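Local coordinates for protein putative polyprenyl synthetase (Streptomyces coelicolor, PDB 3NF2) that probably catalyses chain-building prenyl transfer between isoprenoid diphosphates as a magnesium-dependent polyprenyl synthase of the FPP/GGPP synthase family, at residues A[227-232]-A[242-247]; A[250-255]-A[302-307]; A[61-66]-A[75-80]. One frame throughout, in Å; residues are numbered along the deposited sequence.

How the contacts relate
All three contacts are buried helix junctions of a largely helical fold, but only contacts 1 and 2 are neighbours. Their centres lie about 13 Å apart, and Ile229 CD1 of contact 1 meets Pro252 CG of contact 2 at 3.8 Å, so both pack about helix 251-259. Contact 3 sits across the centre of the chain, its centre about 32 Å from the centres of the other two, and joins helices 57-67 and 77-98. The chemistry differs accordingly: contact 1 combines hydrogen bonds to one backbone carbonyl with an aliphatic pair, contact 2 rests on a tryptophan ring and a threonine whose hydroxyl serves its own helix, and contact 3 is close packing of alanine, glycine and valine.

Contact 1 (A[227-232]-A[242-247]); sequences LGIWGD and SDLRQR
Ser242, on the short, weakly bonded helix 242-245, faces the carbonyl of Gly228. Its OG, held between its own backbone N and carbonyl carbon (chi1 84°), gives Gly228 O a weak hydrogen bond of 3.5 Å. The backbone of Asp243 supplies the stronger bond to that same oxygen: Asp243 N lies 3.1 Å from Gly228 O, nearly straight at 170°, the donor standing above the carbonyl plane. The carboxylate of Asp243 lies against the glycine, with OD2 3.5 Å from Gly228 CA, where a side chain on residue 228 would collide with it. On the last turn of helix 203-230, Gly228 falls at the fifth position of what the sequence suggests is the family's second aspartate-rich motif (DDxxD), where an aspartate is usual. Leu244 then supplies the apolar part: CD1 meets Ile229 CG2 at 3.8 Å and CD2 meets Ile229 CG1 at 3.9 Å, the two side chains crossing obliquely. Ile229 CG2 also stands over the centre of the Trp230 ring, and Ile229 packs on Pro252 of helix 251-259; an alanine in place of Ile229 would probably open a gap between Leu244, the Trp230 ring and Pro252. Helix 285-297 borders the pair, Phe288 touching Leu244 and Ala292 touching Ile229.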
ATOM      1  N   LEU A 227       8.123 -12.422 -26.684  1.00 48.34           N
ATOM      2  CA  LEU A 227       7.805 -13.784 -26.253  1.00 45.84           C
ATOM      3  C   LEU A 227       6.326 -13.968 -25.930  1.00 46.19           C
ATOM      4  O   LEU A 227       5.805 -15.075 -26.052  1.00 46.33           O
ATOM      5  CB  LEU A 227       8.641 -14.202 -25.034  1.00 53.50           C
ATOM      6  CG  LEU A 227      10.182 -14.196 -25.012  1.00 68.45           C
ATOM      7  CD1 LEU A 227      10.692 -14.825 -23.703  1.00 66.09           C
ATOM      8  CD2 LEU A 227      10.836 -14.873 -26.232  1.00 73.47           C
ATOM      9  N   GLY A 228       5.654 -12.903 -25.492  1.00 45.97           N
ATOM     10  CA  GLY A 228       4.209 -12.973 -25.234  1.00 42.49           C
ATOM     11  C   GLY A 228       3.389 -13.283 -26.485  1.00 44.68           C
ATOM     12  O   GLY A 228       2.349 -13.935 -26.414  1.00 48.39           O
ATOM     13  N   ILE A 229       3.857 -12.821 -27.639  1.00 47.82           N
ATOM     14  CA  ILE A 229       3.224 -13.192 -28.904  1.00 50.16           C
ATOM     15  C   ILE A 229       3.877 -14.413 -29.579  1.00 47.99           C
ATOM     16  O   ILE A 229       3.233 -15.436 -29.749  1.00 48.49           O
ATOM     17  CB  ILE A 229       3.142 -12.010 -29.890  1.00 50.97           C
ATOM     18  CG1 ILE A 229       2.464 -10.801 -29.222  1.00 44.09           C
ATOM     19  CG2 ILE A 229       2.401 -12.441 -31.172  1.00 46.59           C
ATOM     20  CD1 ILE A 229       2.696  -9.481 -29.942  1.00 32.94           C
ATOM     21  N   TRP A 230       5.152 -14.321 -29.945  1.00 51.23           N
ATOM     22  CA  TRP A 230       5.764 -15.384 -30.767  1.00 53.40           C
ATOM     23  C   TRP A 230       6.457 -16.529 -30.036  1.00 53.90           C
ATOM     24  O   TRP A 230       7.100 -17.362 -30.675  1.00 50.29           O
ATOM     25  CB  TRP A 230       6.710 -14.783 -31.796  1.00 49.19           C
ATOM     26  CG  TRP A 230       5.978 -13.988 -32.806  1.00 46.10           C
ATOM     27  CD1 TRP A 230       5.320 -14.466 -33.906  1.00 36.20           C
ATOM     28  CD2 TRP A 230       5.806 -12.568 -32.814  1.00 45.50           C
ATOM     29  NE1 TRP A 230       4.757 -13.423 -34.607  1.00 49.13           N
ATOM     30  CE2 TRP A 230       5.039 -12.248 -33.959  1.00 44.58           C
ATOM     31  CE3 TRP A 230       6.228 -11.533 -31.966  1.00 42.00           C
ATOM     32  CZ2 TRP A 230       4.685 -10.937 -34.280  1.00 39.40           C
ATOM     33  CZ3 TRP A 230       5.875 -10.226 -32.287  1.00 43.78           C
ATOM     34  CH2 TRP A 230       5.103  -9.942 -33.434  1.00 42.40           C
ATOM     35  N   GLY A 231       6.313 -16.577 -28.713  1.00 57.14           N
ATOM     36  CA  GLY A 231       6.971 -17.588 -27.896  1.00 59.61           C
ATOM     37  C   GLY A 231       6.370 -18.972 -28.028  1.00 66.05           C
ATOM     38  O   GLY A 231       5.151 -19.126 -28.138  1.00 63.74           O
ATOM     39  N   ASP A 232       7.245 -19.976 -28.015  1.00 71.46           N
ATOM     40  CA  ASP A 232       6.857 -21.376 -28.114  1.00 76.27           C
ATOM     41  C   ASP A 232       6.400 -21.861 -26.737  1.00 77.00           C
ATOM     42  O   ASP A 232       7.113 -21.647 -25.757  1.00 77.16           O
ATOM     43  CB  ASP A 232       8.062 -22.187 -28.613  1.00 79.36           C
ATOM     44  CG  ASP A 232       7.772 -23.681 -28.746  1.00 86.05           C
ATOM     45  OD1 ASP A 232       6.656 -24.061 -29.168  1.00 82.47           O
ATOM     46  OD2 ASP A 232       8.689 -24.477 -28.443  1.00 86.16           O
ATOM     47  N   SER A 242      -0.247 -15.811 -26.455  1.00 53.49           N
ATOM     48  CA  SER A 242      -0.919 -15.603 -25.160  1.00 52.94           C
ATOM     49  C   SER A 242      -1.312 -14.147 -24.899  1.00 48.93           C
ATOM     50  O   SER A 242      -2.439 -13.882 -24.490  1.00 52.37           O
ATOM     51  CB  SER A 242      -0.082 -16.154 -23.990  1.00 57.01           C
ATOM     52  OG  SER A 242       0.895 -15.214 -23.552  1.00 65.46           O
ATOM     53  N   ASP A 243      -0.395 -13.216 -25.165  1.00 40.36           N
ATOM     54  CA  ASP A 243      -0.696 -11.795 -25.029  1.00 45.36           C
ATOM     55  C   ASP A 243      -1.802 -11.305 -25.969  1.00 49.73           C
ATOM     56  O   ASP A 243      -2.495 -10.333 -25.656  1.00 52.19           O
ATOM     57  CB  ASP A 243       0.548 -10.939 -25.251  1.00 42.76           C
ATOM     58  CG  ASP A 243       1.474 -10.915 -24.053  1.00 51.87           C
ATOM     59  OD1 ASP A 243       1.225 -11.640 -23.067  1.00 60.84           O
ATOM     60  OD2 ASP A 243       2.466 -10.159 -24.102  1.00 50.27           O
ATOM     61  N   LEU A 244      -1.955 -11.952 -27.123  1.00 50.69           N
ATOM     62  CA  LEU A 244      -3.019 -11.559 -28.053  1.00 48.17           C
ATOM     63  C   LEU A 244      -4.383 -12.083 -27.612  1.00 44.83           C
ATOM     64  O   LEU A 244      -5.400 -11.458 -27.892  1.00 53.40           O
ATOM     65  CB  LEU A 244      -2.709 -11.986 -29.492  1.00 40.88           C
ATOM     66  CG  LEU A 244      -1.424 -11.459 -30.136  1.00 43.61           C
ATOM     67  CD1 LEU A 244      -1.345 -11.882 -31.601  1.00 42.85           C
ATOM     68  CD2 LEU A 244      -1.272  -9.948 -30.014  1.00 43.50           C
ATOM     69  N   ARG A 245      -4.392 -13.218 -26.919  1.00 45.12           N
ATOM     70  CA  ARG A 245      -5.607 -13.759 -26.297  1.00 49.12           C
ATOM     71  C   ARG A 245      -6.113 -12.875 -25.146  1.00 50.50           C
ATOM     72  O   ARG A 245      -7.289 -12.921 -24.793  1.00 51.58           O
ATOM     73  CB  ARG A 245      -5.377 -15.191 -25.790  1.00 48.30           C
ATOM     74  CG  ARG A 245      -5.164 -16.228 -26.886  1.00 46.58           C
ATOM     75  CD  ARG A 245      -4.805 -17.602 -26.330  1.00 47.37           C
ATOM     76  NE  ARG A 245      -4.346 -18.515 -27.383  1.00 57.89           N
ATOM     77  CZ  ARG A 245      -5.112 -19.420 -27.992  1.00 61.26           C
ATOM     78  NH1 ARG A 245      -6.390 -19.549 -27.658  1.00 64.12           N
ATOM     79  NH2 ARG A 245      -4.602 -20.206 -28.938  1.00 55.46           N
ATOM     80  N   GLN A 246      -5.219 -12.071 -24.578  1.00 46.43           N
ATOM     81  CA  GLN A 246      -5.545 -11.192 -23.465  1.00 51.76           C
ATOM     82  C   GLN A 246      -5.685  -9.733 -23.914  1.00 53.93           C
ATOM     83  O   GLN A 246      -5.847  -8.834 -23.080  1.00 51.80           O
ATOM     84  CB  GLN A 246      -4.480 -11.317 -22.364  1.00 53.20           C
ATOM     85  CG  GLN A 246      -4.549 -12.611 -21.544  1.00 59.47           C
ATOM     86  CD  GLN A 246      -3.365 -12.776 -20.581  1.00 71.57           C
ATOM     87  OE1 GLN A 246      -2.455 -11.943 -20.543  1.00 72.84           O
ATOM     88  NE2 GLN A 246      -3.378 -13.860 -19.800  1.00 61.59           N
ATOM     89  N   ARG A 247      -5.546  -9.515 -25.207  1.00 52.32           N
ATOM     90  CA  ARG A 247      -5.624  -8.217 -25.857  1.00 53.77           C
ATOM     91  C   ARG A 247      -4.698  -7.158 -25.334  1.00 55.91           C
ATOM     92  O   ARG A 247      -5.080  -6.018 -25.256  1.00 53.18           O
ATOM     93  CB  ARG A 247      -7.034  -7.662 -25.873  1.00 54.69           C
ATOM     94  CG  ARG A 247      -8.019  -8.494 -26.585  1.00 54.77           C
ATOM     95  CD  ARG A 247      -9.351  -7.856 -26.572  1.00 66.54           C
ATOM     96  NE  ARG A 247     -10.412  -8.805 -26.286  1.00 73.38           N
ATOM     97  CZ  ARG A 247     -11.095  -8.843 -25.153  1.00 78.60           C
ATOM     98  NH1 ARG A 247     -10.833  -7.993 -24.188  1.00 83.50           N
ATOM     99  NH2 ARG A 247     -12.036  -9.734 -24.977  1.00 73.26           N
TER

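Contact 2 (A[250-255]-A[302-307]); sequences SLPVVA and EWTADE
Trp303 reaches across from helix 300-319 to Ala255 and Leu251 on helix 251-259. Its CB begins the contact 4.2 Å from Ala255 CB, and CG, anti to the backbone N (chi1 -168°), stays 4.3 Å from that same Ala255 CB. At the ring fusion, CD2 passes the alanine methyl, which makes its closest approach to CE3 at 3.7 Å. One atom farther round the six-membered ring, CZ3 meets Leu251 CD2 at 3.8 Å; here the leucine methyl lies at the ring's edge, near its plane. One face of the indole is covered from within its own helix by Glu307 CG, 3.3 Å above the plane and offset toward the rim.

Thr304 packs beside it. Its CG2 meets Leu251 CB at 3.9 Å, while OG1 sits 3.3 Å from Pro252 N, a tertiary amide nitrogen that carries no hydrogen. That buried hydroxyl is satisfied instead by a hydrogen bond with Gly300 O in the preceding turn.

This is helix-helix packing within the all-alpha isoprenoid synthase fold: the axes of the two short segments come within 8.8 Å, their N-to-C directions 124° apart. Helix 173-198 borders the junction through Leu251 and Trp303. Helix 203-230 does so through Pro252 and Thr304, and its Asp225, probably part of the second aspartate-rich motif, accepts a hydrogen bond from Leu251 N.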
ATOM      1  N   SER A 250       0.987  -4.422 -26.175  1.00 53.07           N
ATOM      2  CA  SER A 250       2.419  -4.497 -25.990  1.00 52.39           C
ATOM      3  C   SER A 250       3.091  -3.770 -27.087  1.00 49.99           C
ATOM      4  O   SER A 250       2.468  -3.371 -28.023  1.00 48.58           O
ATOM      5  CB  SER A 250       2.874  -5.926 -25.986  1.00 53.89           C
ATOM      6  OG  SER A 250       2.178  -6.630 -26.961  1.00 56.54           O
ATOM      7  N   LEU A 251       4.385  -3.628 -26.969  1.00 46.52           N
ATOM      8  CA  LEU A 251       5.133  -2.838 -27.897  1.00 46.18           C
ATOM      9  C   LEU A 251       5.002  -3.303 -29.329  1.00 46.32           C
ATOM     10  O   LEU A 251       4.871  -2.492 -30.191  1.00 46.77           O
ATOM     11  CB  LEU A 251       6.583  -2.845 -27.506  1.00 43.90           C
ATOM     12  CG  LEU A 251       6.950  -1.716 -26.578  1.00 50.17           C
ATOM     13  CD1 LEU A 251       8.349  -1.841 -26.154  1.00 50.66           C
ATOM     14  CD2 LEU A 251       6.735  -0.433 -27.238  1.00 37.35           C
ATOM     15  N   PRO A 252       5.029  -4.587 -29.612  1.00 39.54           N
ATOM     16  CA  PRO A 252       4.852  -4.933 -31.030  1.00 39.39           C
ATOM     17  C   PRO A 252       3.495  -4.485 -31.593  1.00 43.61           C
ATOM     18  O   PRO A 252       3.440  -3.928 -32.699  1.00 40.38           O
ATOM     19  CB  PRO A 252       4.953  -6.464 -31.055  1.00 34.97           C
ATOM     20  CG  PRO A 252       5.504  -6.874 -29.756  1.00 39.33           C
ATOM     21  CD  PRO A 252       5.267  -5.779 -28.773  1.00 31.87           C
ATOM     22  N   VAL A 253       2.431  -4.710 -30.820  1.00 46.44           N
ATOM     23  CA  VAL A 253       1.066  -4.319 -31.194  1.00 45.38           C
ATOM     24  C   VAL A 253       1.004  -2.831 -31.473  1.00 45.76           C
ATOM     25  O   VAL A 253       0.555  -2.395 -32.534  1.00 48.36           O
ATOM     26  CB  VAL A 253       0.070  -4.640 -30.063  1.00 44.66           C
ATOM     27  CG1 VAL A 253      -1.349  -4.240 -30.455  1.00 44.40           C
ATOM     28  CG2 VAL A 253       0.122  -6.106 -29.720  1.00 44.08           C
ATOM     29  N   VAL A 254       1.487  -2.062 -30.508  1.00 48.43           N
ATOM     30  CA  VAL A 254       1.478  -0.609 -30.579  1.00 44.85           C
ATOM     31  C   VAL A 254       2.341  -0.061 -31.718  1.00 46.16           C
ATOM     32  O   VAL A 254       1.898   0.817 -32.470  1.00 48.89           O
ATOM     33  CB  VAL A 254       1.897  -0.023 -29.225  1.00 44.66           C
ATOM     34  CG1 VAL A 254       2.072   1.447 -29.323  1.00 51.66           C
ATOM     35  CG2 VAL A 254       0.840  -0.353 -28.162  1.00 42.58           C
ATOM     36  N   ALA A 255       3.559  -0.589 -31.858  1.00 44.25           N
ATOM     37  CA  ALA A 255       4.457  -0.174 -32.947  1.00 44.18           C
ATOM     38  C   ALA A 255       3.852  -0.456 -34.331  1.00 42.06           C
ATOM     39  O   ALA A 255       4.000   0.341 -35.248  1.00 43.39           O
ATOM     40  CB  ALA A 255       5.817  -0.840 -32.811  1.00 41.70           C
ATOM     41  N   GLU A 302       9.953  -6.447 -35.665  1.00 48.53           N
ATOM     42  CA  GLU A 302      11.270  -5.905 -35.956  1.00 45.39           C
ATOM     43  C   GLU A 302      11.578  -4.681 -35.111  1.00 47.69           C
ATOM     44  O   GLU A 302      12.647  -4.612 -34.496  1.00 46.22           O
ATOM     45  CB  GLU A 302      11.391  -5.559 -37.448  1.00 50.59           C
ATOM     46  CG  GLU A 302      12.764  -5.027 -37.865  1.00 58.26           C
ATOM     47  CD  GLU A 302      13.901  -6.031 -37.635  1.00 66.83           C
ATOM     48  OE1 GLU A 302      13.690  -7.248 -37.827  1.00 61.17           O
ATOM     49  OE2 GLU A 302      15.012  -5.596 -37.264  1.00 69.26           O
ATOM     50  N   TRP A 303      10.637  -3.732 -35.068  1.00 40.39           N
ATOM     51  CA  TRP A 303      10.819  -2.520 -34.280  1.00 42.63           C
ATOM     52  C   TRP A 303      11.090  -2.831 -32.808  1.00 43.00           C
ATOM     53  O   TRP A 303      11.910  -2.159 -32.172  1.00 46.11           O
ATOM     54  CB  TRP A 303       9.623  -1.574 -34.398  1.00 37.69           C
ATOM     55  CG  TRP A 303       9.932  -0.226 -33.825  1.00 36.33           C
ATOM     56  CD1 TRP A 303      10.500   0.825 -34.475  1.00 39.71           C
ATOM     57  CD2 TRP A 303       9.728   0.202 -32.468  1.00 41.53           C
ATOM     58  NE1 TRP A 303      10.645   1.901 -33.616  1.00 41.22           N
ATOM     59  CE2 TRP A 303      10.187   1.537 -32.376  1.00 42.72           C
ATOM     60  CE3 TRP A 303       9.203  -0.417 -31.321  1.00 40.27           C
ATOM     61  CZ2 TRP A 303      10.124   2.269 -31.191  1.00 40.82           C
ATOM     62  CZ3 TRP A 303       9.151   0.306 -30.140  1.00 41.02           C
ATOM     63  CH2 TRP A 303       9.605   1.641 -30.088  1.00 42.34           C
ATOM     64  N   THR A 304      10.414  -3.848 -32.282  1.00 40.75           N
ATOM     65  CA  THR A 304      10.539  -4.202 -30.868  1.00 43.64           C
ATOM     66  C   THR A 304      11.865  -4.938 -30.572  1.00 47.45           C
ATOM     67  O   THR A 304      12.455  -4.754 -29.497  1.00 50.58           O
ATOM     68  CB  THR A 304       9.317  -5.001 -30.372  1.00 42.52           C
ATOM     69  OG1 THR A 304       8.118  -4.310 -30.746  1.00 40.08           O
ATOM     70  CG2 THR A 304       9.351  -5.174 -28.844  1.00 40.59           C
ATOM     71  N   ALA A 305      12.337  -5.744 -31.521  1.00 45.78           N
ATOM     72  CA  ALA A 305      13.669  -6.372 -31.403  1.00 50.47           C
ATOM     73  C   ALA A 305      14.776  -5.325 -31.446  1.00 48.74           C
ATOM     74  O   ALA A 305      15.728  -5.402 -30.673  1.00 54.92           O
ATOM     75  CB  ALA A 305      13.887  -7.439 -32.477  1.00 46.79           C
ATOM     76  N   ASP A 306      14.627  -4.335 -32.325  1.00 53.03           N
ATOM     77  CA  ASP A 306      15.558  -3.203 -32.391  1.00 55.51           C
ATOM     78  C   ASP A 306      15.530  -2.341 -31.135  1.00 55.43           C
ATOM     79  O   ASP A 306      16.561  -1.794 -30.735  1.00 53.89           O
ATOM     80  CB  ASP A 306      15.278  -2.322 -33.606  1.00 57.12           C
ATOM     81  CG  ASP A 306      15.478  -3.053 -34.922  1.00 69.50           C
ATOM     82  OD1 ASP A 306      16.049  -4.167 -34.914  1.00 65.10           O
ATOM     83  OD2 ASP A 306      15.061  -2.504 -35.966  1.00 77.78           O
ATOM     84  N   GLU A 307      14.352  -2.205 -30.527  1.00 56.01           N
ATOM     85  CA  GLU A 307      14.244  -1.491 -29.256  1.00 53.81           C
ATOM     86  C   GLU A 307      14.945  -2.229 -28.134  1.00 48.32           C
ATOM     87  O   GLU A 307      15.647  -1.606 -27.351  1.00 42.26           O
ATOM     88  CB  GLU A 307      12.799  -1.202 -28.876  1.00 52.80           C
ATOM     89  CG  GLU A 307      12.466   0.251 -29.072  1.00 62.27           C
ATOM     90  CD  GLU A 307      12.928   1.154 -27.944  1.00 61.22           C
ATOM     91  OE1 GLU A 307      12.792   0.761 -26.771  1.00 58.06           O
ATOM     92  OE2 GLU A 307      13.409   2.271 -28.236  1.00 71.15           O
TER

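Contact 3 (A[61-66]-A[75-80]); sequences LAVLSA and VGVPGA
Ala62 and Ala66 press their methyl groups, one turn apart on helix 57-67, against the start of helix 77-98, and here the packing is tightest. The CB of Ala62 touches Ala80 CB at 3.7 Å, and that of Ala66 lies equally close, 3.7 Å, to the backbone N of Gly76. Beside this, Val63 CA and Gly76 CA are 4.7 Å apart. Glycine suits this place sterically: a CB on residue 76 would fall about 2.5 Å from Ala62 O, a clash, and would press on Ala66 CB as well.

The chains run in opposite senses, Ala62 lying nearest Ala80 and Val63 nearest Gly76, as in an alpha-alpha hairpin closed by a short connection. In this family the second helix of the pair leads to the first aspartate-rich motif, and the sequence at the end of helix 77-98 fits that pattern.

A further packed part is the valine pair. Val63 and Val77 lie side by side and point the same way; Val63 CG1, set anti to its carbonyl carbon (chi1 -63°), meets Val77 CG2 at 3.9 Å. Val77 also packs on Leu15 and Val19 of helix 5-25. The fit is looser at the partly exposed Val75, whose CB stays 4.3 Å from Ala66 CB and whose side chain also touches Leu198 of helix 173-198.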
ATOM      1  N   LEU A  61      20.493  -9.194  -8.928  1.00 53.00           N
ATOM      2  CA  LEU A  61      20.928  -7.847  -9.237  1.00 53.46           C
ATOM      3  C   LEU A  61      21.276  -7.080  -7.965  1.00 56.10           C
ATOM      4  O   LEU A  61      22.314  -6.428  -7.899  1.00 55.38           O
ATOM      5  CB  LEU A  61      19.813  -7.141 -10.010  1.00 53.56           C
ATOM      6  CG  LEU A  61      20.032  -6.324 -11.283  1.00 52.85           C
ATOM      7  CD1 LEU A  61      21.371  -6.565 -11.942  1.00 57.76           C
ATOM      8  CD2 LEU A  61      18.907  -6.640 -12.256  1.00 52.30           C
ATOM      9  N   ALA A  62      20.415  -7.181  -6.952  1.00 60.12           N
ATOM     10  CA  ALA A  62      20.600  -6.442  -5.696  1.00 58.89           C
ATOM     11  C   ALA A  62      21.825  -6.876  -4.893  1.00 56.41           C
ATOM     12  O   ALA A  62      22.485  -6.034  -4.278  1.00 52.60           O
ATOM     13  CB  ALA A  62      19.348  -6.514  -4.842  1.00 58.93           C
ATOM     14  N   VAL A  63      22.122  -8.177  -4.899  1.00 56.32           N
ATOM     15  CA  VAL A  63      23.321  -8.668  -4.211  1.00 58.03           C
ATOM     16  C   VAL A  63      24.572  -8.260  -4.982  1.00 61.72           C
ATOM     17  O   VAL A  63      25.572  -7.883  -4.371  1.00 64.48           O
ATOM     18  CB  VAL A  63      23.289 -10.200  -3.857  1.00 59.25           C
ATOM     19  CG1 VAL A  63      22.163 -10.504  -2.877  1.00 55.49           C
ATOM     20  CG2 VAL A  63      23.164 -11.089  -5.086  1.00 60.61           C
ATOM     21  N   LEU A  64      24.488  -8.295  -6.316  1.00 62.09           N
ATOM     22  CA  LEU A  64      25.525  -7.746  -7.194  1.00 61.98           C
ATOM     23  C   LEU A  64      25.779  -6.260  -6.944  1.00 59.67           C
ATOM     24  O   LEU A  64      26.926  -5.817  -6.927  1.00 60.01           O
ATOM     25  CB  LEU A  64      25.148  -7.939  -8.664  1.00 63.40           C
ATOM     26  CG  LEU A  64      25.929  -8.911  -9.541  1.00 66.88           C
ATOM     27  CD1 LEU A  64      25.443 -10.335  -9.358  1.00 72.57           C
ATOM     28  CD2 LEU A  64      25.772  -8.487 -10.984  1.00 61.93           C
ATOM     29  N   SER A  65      24.697  -5.507  -6.750  1.00 57.51           N
ATOM     30  CA  SER A  65      24.761  -4.066  -6.528  1.00 55.92           C
ATOM     31  C   SER A  65      25.625  -3.701  -5.324  1.00 58.39           C
ATOM     32  O   SER A  65      26.330  -2.700  -5.354  1.00 56.75           O
ATOM     33  CB  SER A  65      23.354  -3.494  -6.349  1.00 52.35           C
ATOM     34  OG  SER A  65      23.372  -2.074  -6.350  1.00 49.49           O
ATOM     35  N   ALA A  66      25.564  -4.525  -4.279  1.00 59.32           N
ATOM     36  CA  ALA A  66      26.351  -4.317  -3.067  1.00 60.15           C
ATOM     37  C   ALA A  66      27.854  -4.468  -3.315  1.00 56.75           C
ATOM     38  O   ALA A  66      28.660  -3.701  -2.770  1.00 57.41           O
ATOM     39  CB  ALA A  66      25.874  -5.258  -1.960  1.00 59.38           C
ATOM     40  N   VAL A  75      25.055  -7.824   2.265  1.00 61.30           N
ATOM     41  CA  VAL A  75      24.704  -6.420   2.551  1.00 59.33           C
ATOM     42  C   VAL A  75      23.500  -5.954   1.704  1.00 62.76           C
ATOM     43  O   VAL A  75      22.666  -5.160   2.162  1.00 64.61           O
ATOM     44  CB  VAL A  75      25.940  -5.486   2.355  1.00 61.23           C
ATOM     45  CG1 VAL A  75      25.581  -3.986   2.450  1.00 52.79           C
ATOM     46  CG2 VAL A  75      27.028  -5.835   3.362  1.00 60.97           C
ATOM     47  N   GLY A  76      23.398  -6.481   0.486  1.00 57.77           N
ATOM     48  CA  GLY A  76      22.294  -6.157  -0.403  1.00 57.47           C
ATOM     49  C   GLY A  76      21.059  -7.030  -0.239  1.00 57.67           C
ATOM     50  O   GLY A  76      20.054  -6.807  -0.919  1.00 59.80           O
ATOM     51  N   VAL A  77      21.124  -8.019   0.652  1.00 56.57           N
ATOM     52  CA  VAL A  77      19.982  -8.917   0.898  1.00 57.72           C
ATOM     53  C   VAL A  77      18.709  -8.212   1.422  1.00 56.82           C
ATOM     54  O   VAL A  77      17.623  -8.515   0.934  1.00 59.46           O
ATOM     55  CB  VAL A  77      20.372 -10.217   1.688  1.00 56.65           C
ATOM     56  CG1 VAL A  77      19.148 -10.908   2.323  1.00 47.48           C
ATOM     57  CG2 VAL A  77      21.068 -11.183   0.760  1.00 56.53           C
ATOM     58  N   PRO A  78      18.841  -7.253   2.373  1.00 54.65           N
ATOM     59  CA  PRO A  78      17.667  -6.436   2.712  1.00 50.96           C
ATOM     60  C   PRO A  78      17.053  -5.752   1.493  1.00 51.96           C
ATOM     61  O   PRO A  78      15.821  -5.690   1.368  1.00 53.27           O
ATOM     62  CB  PRO A  78      18.240  -5.381   3.659  1.00 50.53           C
ATOM     63  CG  PRO A  78      19.378  -6.057   4.320  1.00 44.59           C
ATOM     64  CD  PRO A  78      19.954  -7.008   3.316  1.00 52.95           C
ATOM     65  N   GLY A  79      17.921  -5.270   0.604  1.00 52.58           N
ATOM     66  CA  GLY A  79      17.517  -4.619  -0.637  1.00 44.33           C
ATOM     67  C   GLY A  79      16.783  -5.551  -1.574  1.00 40.16           C
ATOM     68  O   GLY A  79      15.788  -5.165  -2.161  1.00 48.31           O
ATOM     69  N   ALA A  80      17.265  -6.784  -1.698  1.00 42.32           N
ATOM     70  CA  ALA A  80      16.631  -7.795  -2.553  1.00 42.22           C
ATOM     71  C   ALA A  80      15.286  -8.247  -2.019  1.00 46.76           C
ATOM     72  O   ALA A  80      14.386  -8.565  -2.799  1.00 46.37           O
ATOM     73  CB  ALA A  80      17.538  -9.005  -2.702  1.00 44.26           C
TER